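Local coordinates for GDP-L-fucose synthase (Campylobacter jejuni subsp. jejuni serotype O:2, PDB 7M13), which binds NADP(H) and acts as a GDP-D-glycero-L-gluco-heptose synthase, an oxidoreductase of nucleotide-sugar metabolism that supplies heptose for the capsular polysaccharide, at residues L24-Q29 with G172-F177; Q50-F55 with Q91-H96; A254-Q259 with L327-K332. All coordinates share one frame; numbering follows the deposited sequence.

Contact 1: L24-Q29 with G172-F177; sequences LVENLQ and GTKANF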
loop_
_atom_site.group_PDB
_atom_site.type_symbol
_atom_site.label_atom_id
_atom_site.label_comp_id
_atom_site.label_asym_id
_atom_site.label_seq_id
_atom_site.Cartn_x
_atom_site.Cartn_y
_atom_site.Cartn_z
ATOM N N LEU B 24 -8.376 -5.233 -25.373
ATOM C CA LEU B 24 -8.094 -6.646 -25.077
ATOM C C LEU B 24 -9.221 -7.527 -25.638
ATOM O O LEU B 24 -8.899 -8.575 -26.231
ATOM C CB LEU B 24 -7.944 -6.838 -23.570
ATOM C CG LEU B 24 -6.562 -6.514 -23.057
ATOM C CD1 LEU B 24 -6.639 -6.262 -21.561
ATOM C CD2 LEU B 24 -5.595 -7.630 -23.378
ATOM N N VAL B 25 -10.466 -7.123 -25.420
ATOM C CA VAL B 25 -11.612 -7.921 -25.942
ATOM C C VAL B 25 -11.422 -8.067 -27.452
ATOM O O VAL B 25 -11.481 -9.194 -27.942
ATOM C CB VAL B 25 -12.979 -7.320 -25.603
ATOM C CG1 VAL B 25 -14.076 -8.070 -26.361
ATOM C CG2 VAL B 25 -13.304 -7.321 -24.122
ATOM N N GLU B 26 -11.201 -6.968 -28.169
ATOM C CA GLU B 26 -11.111 -7.035 -29.663
ATOM C C GLU B 26 -9.908 -7.865 -30.119
ATOM O O GLU B 26 -10.028 -8.647 -31.085
ATOM C CB GLU B 26 -11.064 -5.629 -30.251
ATOM C CG GLU B 26 -12.387 -4.911 -30.122
ATOM C CD GLU B 26 -12.350 -3.465 -30.589
ATOM O OE1 GLU B 26 -11.222 -2.931 -30.810
ATOM O OE2 GLU B 26 -13.445 -2.866 -30.689
ATOM N N ASN B 27 -8.739 -7.674 -29.528
ATOM C CA ASN B 27 -7.497 -8.371 -29.916
ATOM C C ASN B 27 -7.596 -9.869 -29.566
ATOM O O ASN B 27 -7.161 -10.700 -30.365
ATOM C CB ASN B 27 -6.285 -7.717 -29.265
ATOM C CG ASN B 27 -5.810 -6.558 -30.101
ATOM O OD1 ASN B 27 -5.135 -6.800 -31.098
ATOM N ND2 ASN B 27 -6.253 -5.348 -29.792
ATOM N N LEU B 28 -8.188 -10.236 -28.428
ATOM C CA LEU B 28 -8.394 -11.664 -28.088
ATOM C C LEU B 28 -9.346 -12.304 -29.122
ATOM O O LEU B 28 -8.968 -13.355 -29.610
ATOM C CB LEU B 28 -8.943 -11.752 -26.668
ATOM C CG LEU B 28 -7.896 -11.495 -25.593
ATOM C CD1 LEU B 28 -8.582 -11.231 -24.282
ATOM C CD2 LEU B 28 -6.930 -12.666 -25.480
ATOM N N GLN B 29 -10.478 -11.668 -29.411
ATOM C CA GLN B 29 -11.463 -12.231 -30.389
ATOM C C GLN B 29 -10.739 -12.422 -31.727
ATOM O O GLN B 29 -10.901 -13.492 -32.389
ATOM C CB GLN B 29 -12.695 -11.346 -30.432
ATOM C CG GLN B 29 -13.581 -11.542 -29.213
ATOM C CD GLN B 29 -14.719 -10.558 -29.100
ATOM O OE1 GLN B 29 -14.686 -9.459 -29.659
ATOM N NE2 GLN B 29 -15.705 -10.921 -28.307
ATOM N N GLY B 172 -5.673 4.954 -27.955
ATOM C CA GLY B 172 -5.926 3.786 -28.809
ATOM C C GLY B 172 -6.939 4.121 -29.859
ATOM O O GLY B 172 -7.339 5.284 -29.923
ATOM N N THR B 173 -7.341 3.131 -30.635
ATOM C CA THR B 173 -8.272 3.352 -31.759
ATOM C C THR B 173 -9.611 3.777 -31.150
ATOM O O THR B 173 -10.057 4.915 -31.423
ATOM C CB THR B 173 -8.289 2.100 -32.633
ATOM O OG1 THR B 173 -6.958 1.975 -33.142
ATOM C CG2 THR B 173 -9.301 2.175 -33.753
ATOM N N LYS B 174 -10.180 2.932 -30.279
ATOM C CA LYS B 174 -11.460 3.212 -29.584
ATOM C C LYS B 174 -11.185 3.823 -28.208
ATOM O O LYS B 174 -11.438 3.142 -27.193
ATOM C CB LYS B 174 -12.285 1.934 -29.468
ATOM C CG LYS B 174 -12.527 1.215 -30.790
ATOM C CD LYS B 174 -13.674 0.230 -30.707
ATOM C CE LYS B 174 -14.159 -0.250 -32.061
ATOM N NZ LYS B 174 -13.049 -0.808 -32.865
ATOM N N ALA B 175 -10.727 5.076 -28.187
ATOM C CA ALA B 175 -10.268 5.806 -26.981
ATOM C C ALA B 175 -11.436 6.537 -26.322
ATOM O O ALA B 175 -12.556 6.525 -26.876
ATOM C CB ALA B 175 -9.175 6.782 -27.353
ATOM N N ASN B 176 -11.163 7.163 -25.175
ATOM C CA ASN B 176 -12.133 7.990 -24.427
ATOM C C ASN B 176 -11.770 9.449 -24.740
ATOM O O ASN B 176 -10.689 9.906 -24.328
ATOM C CB ASN B 176 -12.153 7.563 -22.956
ATOM C CG ASN B 176 -12.965 8.470 -22.057
ATOM O OD1 ASN B 176 -13.313 9.592 -22.421
ATOM N ND2 ASN B 176 -13.271 7.987 -20.869
ATOM N N PHE B 177 -12.626 10.117 -25.521
ATOM C CA PHE B 177 -12.372 11.465 -26.084
ATOM C C PHE B 177 -13.057 12.543 -25.242
ATOM O O PHE B 177 -13.122 13.690 -25.720
ATOM C CB PHE B 177 -12.861 11.521 -27.528
ATOM C CG PHE B 177 -12.167 10.548 -28.440
ATOM C CD1 PHE B 177 -10.911 10.839 -28.962
ATOM C CD2 PHE B 177 -12.784 9.367 -28.811
ATOM C CE1 PHE B 177 -10.281 9.944 -29.815
ATOM C CE2 PHE B 177 -12.154 8.482 -29.672
ATOM C CZ PHE B 177 -10.908 8.773 -30.176
#
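Glu26 and Lys174 mark the nearest approach of helix segment 24-29 to the irregular segment 172-177, and their CA atoms are still 10.3 Å apart, so only long side chains can span the gap. Both point across it from the start. Glu26 is extended beyond CG, whereas Lys174 stays nearly straight as far as CE and then turns its ammonium aside at chi4 (54°). This last bend brings NZ to 3.0 Å from Glu26 OE2 in a salt bridge whose hydrogen bond is weak. The other carboxylate oxygen, Glu26 OE1, lies 3.5 Å from Lys174 NZ, so the grip is lopsided. Glu26 OE2 is as near to Lys174 CE as to NZ, an unusually close approach that leaves the exact placing of the lysine end doubtful. Helix 19-30 follows the glycine-rich NADP(H)-binding loop of the Rossmann fold, while segment 172-177 leaves strand 162-171 of the same sheet. The ammonium has two partners at a partly exposed site, this carboxylate and, by a cation-pi contact, the indole of Trp345 in helix 335-347. Lys174 thus links its loop electrostatically to helix 19-30, probably with modest strength, with helix 335-347 at its other partner.

Contact 2: Q50-F55 with Q91-H96; sequences QAVAKF and QNNVIH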
loop_
_atom_site.group_PDB
_atom_site.type_symbol
_atom_site.label_atom_id
_atom_site.label_comp_id
_atom_site.label_asym_id
_atom_site.label_seq_id
_atom_site.Cartn_x
_atom_site.Cartn_y
_atom_site.Cartn_z
ATOM N N GLN B 50 -17.985 -9.296 -1.390
ATOM C CA GLN B 50 -18.981 -10.384 -1.473
ATOM C C GLN B 50 -19.306 -10.660 -2.947
ATOM O O GLN B 50 -19.321 -11.829 -3.328
ATOM C CB GLN B 50 -20.215 -10.006 -0.662
ATOM C CG GLN B 50 -21.298 -11.071 -0.695
ATOM C CD GLN B 50 -22.551 -10.643 0.035
ATOM O OE1 GLN B 50 -22.735 -9.493 0.439
ATOM N NE2 GLN B 50 -23.437 -11.602 0.212
ATOM N N ALA B 51 -19.575 -9.626 -3.718
ATOM C CA ALA B 51 -19.979 -9.843 -5.131
ATOM C C ALA B 51 -18.804 -10.453 -5.911
ATOM O O ALA B 51 -18.985 -11.300 -6.819
ATOM C CB ALA B 51 -20.431 -8.556 -5.742
ATOM N N VAL B 52 -17.582 -9.983 -5.661
ATOM C CA VAL B 52 -16.409 -10.488 -6.411
ATOM C C VAL B 52 -16.137 -11.951 -6.042
ATOM O O VAL B 52 -15.895 -12.776 -6.940
ATOM C CB VAL B 52 -15.186 -9.587 -6.201
ATOM C CG1 VAL B 52 -13.977 -10.225 -6.857
ATOM C CG2 VAL B 52 -15.451 -8.216 -6.767
ATOM N N ALA B 53 -16.234 -12.309 -4.763
ATOM C CA ALA B 53 -16.032 -13.688 -4.339
ATOM C C ALA B 53 -17.081 -14.582 -5.025
ATOM O O ALA B 53 -16.727 -15.650 -5.512
ATOM C CB ALA B 53 -16.087 -13.718 -2.835
ATOM N N LYS B 54 -18.334 -14.147 -5.056
ATOM C CA LYS B 54 -19.414 -14.942 -5.694
ATOM C C LYS B 54 -19.134 -15.120 -7.186
ATOM O O LYS B 54 -19.328 -16.229 -7.724
ATOM C CB LYS B 54 -20.766 -14.241 -5.546
ATOM C CG LYS B 54 -21.463 -14.432 -4.215
ATOM C CD LYS B 54 -22.845 -13.834 -4.244
ATOM C CE LYS B 54 -23.604 -14.007 -2.945
ATOM N NZ LYS B 54 -24.651 -12.966 -2.816
ATOM N N PHE B 55 -18.705 -14.059 -7.864
ATOM C CA PHE B 55 -18.388 -14.114 -9.310
ATOM C C PHE B 55 -17.320 -15.175 -9.579
ATOM O O PHE B 55 -17.435 -15.985 -10.516
ATOM C CB PHE B 55 -17.930 -12.752 -9.835
ATOM C CG PHE B 55 -17.236 -12.797 -11.165
ATOM C CD1 PHE B 55 -17.973 -12.949 -12.327
ATOM C CD2 PHE B 55 -15.852 -12.804 -11.242
ATOM C CE1 PHE B 55 -17.353 -12.996 -13.560
ATOM C CE2 PHE B 55 -15.227 -12.912 -12.472
ATOM C CZ PHE B 55 -15.973 -13.022 -13.623
ATOM N N GLN B 91 -8.267 -4.149 -6.589
ATOM C CA GLN B 91 -7.026 -4.944 -6.663
ATOM C C GLN B 91 -7.135 -6.132 -5.711
ATOM O O GLN B 91 -6.882 -7.312 -6.119
ATOM C CB GLN B 91 -5.798 -4.096 -6.323
ATOM C CG GLN B 91 -5.492 -3.009 -7.352
ATOM C CD GLN B 91 -4.585 -1.904 -6.877
ATOM O OE1 GLN B 91 -4.498 -0.872 -7.562
ATOM N NE2 GLN B 91 -3.988 -2.045 -5.709
ATOM N N ASN B 92 -7.465 -5.876 -4.453
ATOM C CA ASN B 92 -7.423 -6.928 -3.421
ATOM C C ASN B 92 -8.509 -7.962 -3.739
ATOM O O ASN B 92 -8.264 -9.178 -3.658
ATOM C CB ASN B 92 -7.640 -6.338 -2.034
ATOM C CG ASN B 92 -6.476 -5.509 -1.541
ATOM O OD1 ASN B 92 -5.426 -5.481 -2.159
ATOM N ND2 ASN B 92 -6.722 -4.837 -0.434
ATOM N N ASN B 93 -9.697 -7.493 -4.083
ATOM C CA ASN B 93 -10.811 -8.435 -4.339
ATOM C C ASN B 93 -10.484 -9.326 -5.542
ATOM O O ASN B 93 -10.673 -10.550 -5.457
ATOM C CB ASN B 93 -12.103 -7.671 -4.571
ATOM C CG ASN B 93 -12.680 -7.011 -3.327
ATOM O OD1 ASN B 93 -12.350 -7.396 -2.212
ATOM N ND2 ASN B 93 -13.535 -6.028 -3.562
ATOM N N VAL B 94 -9.968 -8.761 -6.630
ATOM C CA VAL B 94 -9.743 -9.585 -7.848
ATOM C C VAL B 94 -8.515 -10.470 -7.639
ATOM O O VAL B 94 -8.564 -11.658 -7.943
ATOM C CB VAL B 94 -9.621 -8.676 -9.078
ATOM C CG1 VAL B 94 -9.151 -9.431 -10.299
ATOM C CG2 VAL B 94 -10.949 -7.976 -9.322
ATOM N N ILE B 95 -7.440 -9.948 -7.057
ATOM C CA ILE B 95 -6.202 -10.740 -6.929
ATOM C C ILE B 95 -6.447 -11.885 -5.933
ATOM O O ILE B 95 -6.120 -13.045 -6.215
ATOM C CB ILE B 95 -5.005 -9.867 -6.544
ATOM C CG1 ILE B 95 -4.652 -8.912 -7.677
ATOM C CG2 ILE B 95 -3.830 -10.755 -6.171
ATOM C CD1 ILE B 95 -3.723 -7.791 -7.259
ATOM N N HIS B 96 -7.014 -11.593 -4.760
ATOM C CA HIS B 96 -7.195 -12.646 -3.744
ATOM C C HIS B 96 -8.196 -13.697 -4.250
ATOM O O HIS B 96 -7.938 -14.891 -4.033
ATOM C CB HIS B 96 -7.638 -12.056 -2.401
ATOM C CG HIS B 96 -7.770 -13.095 -1.364
ATOM N ND1 HIS B 96 -6.659 -13.676 -0.845
ATOM C CD2 HIS B 96 -8.843 -13.668 -0.768
ATOM C CE1 HIS B 96 -7.031 -14.580 0.058
ATOM N NE2 HIS B 96 -8.355 -14.588 0.130
#
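Val52 packs on the CB and backbone of Asn93 where helices 49-59 and 80-100 come close: their CA atoms are 6.3 Å apart, and the two side chains cross at about a right angle. Val52 straddles the base of Asn93, with CG1 3.9 Å and CG2 4.0 Å from Asn93 CB. A chi1 of 174° sets CG1 opposite the amide nitrogen, and that methyl reaches over to the backbone of the second helix, 3.6 Å from Asn93 O. The same methyl is 4.3 Å from Val94 N, which makes Val94 a marginal member of the contact through its backbone; its side chain is directed to Val64 and Leu66 of strand 63-66. The topology is that of a Rossmann fold. Helix 49-59 carries the chain from the edge strand 36-37 past strand 11-14 into strand 63-66, and helix 80-100 leads on to strand 105-111, so the two helices are neighbours on one face of the parallel sheet. No hydrogen bond joins the two segments; their polar groups find other partners. The amide of Asn93 continues past the valine, and its ND2 is hydrogen-bonded to Leu46 O, in the loop before helix 49-59; Leu46 is an NADP(H)-binding residue. Asn93 O, beside the valine methyl, receives a bond from Asn97 ND2 one turn further along. Val52 rests on the Leu46 side chain, so that loop residue is held by the apolar surface of one helix and an amide of the other. Contacts with the second subunit lie to the side of this pair: His96 stacks on Tyr85 of the second subunit, and Asn92 packs on Leu88 of the second subunit, consistent with the helical dimer interface known in extended short-chain dehydrogenases.

Contact 3: A254-Q259 with L327-K332; sequences AIYTMQ and LGWKHK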
loop_
_atom_site.group_PDB
_atom_site.type_symbol
_atom_site.label_atom_id
_atom_site.label_comp_id
_atom_site.label_asym_id
_atom_site.label_seq_id
_atom_site.Cartn_x
_atom_site.Cartn_y
_atom_site.Cartn_z
ATOM N N ALA B 254 0.191 -7.541 -23.262
ATOM C CA ALA B 254 -0.578 -8.261 -22.225
ATOM C C ALA B 254 -0.792 -9.711 -22.635
ATOM O O ALA B 254 -0.567 -10.638 -21.820
ATOM C CB ALA B 254 -1.867 -7.531 -21.949
ATOM N N ILE B 255 -1.127 -9.943 -23.910
ATOM C CA ILE B 255 -1.321 -11.335 -24.382
ATOM C C ILE B 255 0.038 -12.038 -24.468
ATOM O O ILE B 255 0.193 -13.214 -24.092
ATOM C CB ILE B 255 -2.085 -11.362 -25.711
ATOM C CG1 ILE B 255 -3.503 -10.822 -25.520
ATOM C CG2 ILE B 255 -2.057 -12.785 -26.240
ATOM C CD1 ILE B 255 -4.201 -10.449 -26.802
ATOM N N TYR B 256 1.078 -11.342 -24.919
ATOM C CA TYR B 256 2.427 -11.936 -24.947
ATOM C C TYR B 256 2.863 -12.377 -23.544
ATOM O O TYR B 256 3.471 -13.439 -23.359
ATOM C CB TYR B 256 3.433 -10.938 -25.519
ATOM C CG TYR B 256 4.824 -11.479 -25.572
ATOM C CD1 TYR B 256 5.245 -12.186 -26.682
ATOM C CD2 TYR B 256 5.721 -11.296 -24.527
ATOM C CE1 TYR B 256 6.521 -12.721 -26.728
ATOM C CE2 TYR B 256 6.987 -11.840 -24.558
ATOM C CZ TYR B 256 7.384 -12.554 -25.671
ATOM O OH TYR B 256 8.648 -13.091 -25.742
ATOM N N THR B 257 2.589 -11.532 -22.556
ATOM C CA THR B 257 2.898 -11.845 -21.145
ATOM C C THR B 257 2.176 -13.123 -20.764
ATOM O O THR B 257 2.802 -14.009 -20.221
ATOM C CB THR B 257 2.490 -10.688 -20.215
ATOM O OG1 THR B 257 3.219 -9.508 -20.569
ATOM C CG2 THR B 257 2.942 -10.965 -18.789
ATOM N N MET B 258 0.865 -13.203 -20.990
ATOM C CA MET B 258 0.130 -14.433 -20.635
ATOM C C MET B 258 0.806 -15.641 -21.283
ATOM O O MET B 258 0.940 -16.685 -20.635
ATOM C CB MET B 258 -1.316 -14.383 -21.144
ATOM C CG MET B 258 -2.189 -13.506 -20.367
ATOM S SD MET B 258 -2.294 -14.032 -18.606
ATOM C CE MET B 258 -3.771 -13.132 -18.152
ATOM N N GLN B 259 1.207 -15.513 -22.547
ATOM C CA GLN B 259 1.636 -16.701 -23.299
ATOM C C GLN B 259 3.093 -17.034 -23.029
ATOM O O GLN B 259 3.499 -18.161 -23.383
ATOM C CB GLN B 259 1.418 -16.510 -24.801
ATOM C CG GLN B 259 -0.015 -16.319 -25.201
ATOM C CD GLN B 259 -0.895 -17.461 -24.770
ATOM O OE1 GLN B 259 -1.154 -17.649 -23.590
ATOM N NE2 GLN B 259 -1.435 -18.188 -25.736
ATOM N N LEU B 327 12.673 -9.798 -22.568
ATOM C CA LEU B 327 11.699 -10.896 -22.376
ATOM C C LEU B 327 10.993 -11.183 -23.695
ATOM O O LEU B 327 10.242 -12.172 -23.717
ATOM C CB LEU B 327 10.712 -10.523 -21.273
ATOM C CG LEU B 327 11.311 -10.514 -19.873
ATOM C CD1 LEU B 327 10.390 -9.818 -18.890
ATOM C CD2 LEU B 327 11.560 -11.944 -19.407
ATOM N N GLY B 328 11.292 -10.410 -24.737
ATOM C CA GLY B 328 10.954 -10.781 -26.120
ATOM C C GLY B 328 9.775 -10.045 -26.714
ATOM O O GLY B 328 9.239 -10.530 -27.739
ATOM N N TRP B 329 9.407 -8.886 -26.178
ATOM C CA TRP B 329 8.357 -8.036 -26.770
ATOM C C TRP B 329 8.880 -6.619 -26.999
ATOM O O TRP B 329 9.530 -6.048 -26.102
ATOM C CB TRP B 329 7.081 -7.996 -25.901
ATOM C CG TRP B 329 6.033 -7.096 -26.487
ATOM C CD1 TRP B 329 5.044 -7.475 -27.352
ATOM C CD2 TRP B 329 5.884 -5.674 -26.332
ATOM N NE1 TRP B 329 4.296 -6.389 -27.710
ATOM C CE2 TRP B 329 4.756 -5.280 -27.082
ATOM C CE3 TRP B 329 6.527 -4.707 -25.548
ATOM C CZ2 TRP B 329 4.315 -3.956 -27.136
ATOM C CZ3 TRP B 329 6.092 -3.402 -25.602
ATOM C CH2 TRP B 329 4.975 -3.041 -26.351
ATOM N N LYS B 330 8.548 -6.050 -28.141
ATOM C CA LYS B 330 8.696 -4.601 -28.377
ATOM C C LYS B 330 7.505 -4.126 -29.174
ATOM O O LYS B 330 6.803 -4.931 -29.826
ATOM C CB LYS B 330 10.033 -4.258 -29.050
ATOM C CG LYS B 330 10.248 -4.953 -30.378
ATOM C CD LYS B 330 11.662 -4.839 -30.889
ATOM C CE LYS B 330 11.740 -5.187 -32.357
ATOM N NZ LYS B 330 11.456 -3.996 -33.187
ATOM N N HIS B 331 7.279 -2.835 -29.098
ATOM C CA HIS B 331 6.092 -2.194 -29.673
ATOM C C HIS B 331 6.153 -2.261 -31.205
ATOM O O HIS B 331 7.254 -2.287 -31.759
ATOM C CB HIS B 331 6.006 -0.767 -29.177
ATOM C CG HIS B 331 6.974 0.140 -29.829
ATOM N ND1 HIS B 331 8.290 0.212 -29.452
ATOM C CD2 HIS B 331 6.787 1.061 -30.800
ATOM C CE1 HIS B 331 8.901 1.111 -30.212
ATOM N NE2 HIS B 331 8.000 1.635 -31.050
ATOM N N LYS B 332 4.991 -2.206 -31.813
ATOM C CA LYS B 332 4.835 -2.169 -33.289
ATOM C C LYS B 332 4.267 -0.836 -33.788
ATOM O O LYS B 332 4.419 -0.592 -35.001
ATOM C CB LYS B 332 3.871 -3.263 -33.727
ATOM C CG LYS B 332 4.298 -4.679 -33.388
ATOM C CD LYS B 332 3.211 -5.693 -33.708
ATOM C CE LYS B 332 3.579 -7.107 -33.304
ATOM N NZ LYS B 332 3.048 -8.118 -34.251
#
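Tyr256 carries the helix side of this contact, meeting Leu327, Gly328 and Trp329 in turn; its CA is 7.3 Å from that of Trp329. Earlier on the helix, Ala254 faces the sheet and packs on Phe65 of strand 63-66. At Tyr256 the side chain swings out from helix 247-260 with CG anti to the backbone N (chi1 180°), and this sends the ring slantwise to the opposing loop, with its hydroxyl reaching Leu327. The hydroxyl donates a hydrogen bond to Leu327 O, 2.7 Å from Tyr256 OH. The acceptor lies at the ring edge, near the ring plane, while the phenol approaches in the carbonyl plane on a lone pair, with a C=O...OH angle of 129°. Tyr256 OH also sits 3.3 Å from Gly328 CA. Gly328 has positive phi and closes helix 322-326 with a Schellman motif, so the phenol docks exactly where the chain turns out of that helix. Nearer the root of the tyrosine, Trp329 CB lies over one face of the ring, a CH-pi contact 4.1 Å from the Tyr256 ring centroid and somewhat off centre. The indole itself continues past the tyrosine, and the planes of its five-membered ring and the phenol stand at 48°. Trp329 goes on to touch Asp252 and Val253 of the same helix. One residue on, Thr257 turns back to the sheet, packing on Ile163 and Leu165 of strand 162-171. After it, the carbonyls of Thr257 and Met258 both bind Lys105 NZ. The phenol bond sets where the Tyr256 hydroxyl lies, and the methylene over one face probably restrains the ring on that side. Together they join the turn at Gly328 and the start of the following loop to helix 247-260.

Contacts 1 and 3 adjoin, with centres 17 Å apart: helices 19-30 and 247-260 pack together through Leu28 CD2 and Ile255 CD1 (3.8 Å) and through Leu24 CD2 and Ala254 CB (4.0 Å). Contact 2, nested in sequence within the loop closed by contact 1, is separate, its nearest atoms about 12 Å from contact 1 and about 10 Å from contact 3. Contacts 2 and 3 lie on opposite faces of strand 63-66, whose alternate residues meet helices 80-100 and 247-260. None of the three contacts reaches the bound NADP. The side chain of Val52 is about 7 Å from the NADP, that of Lys174 about 10 Å and that of Trp329 about 13 Å.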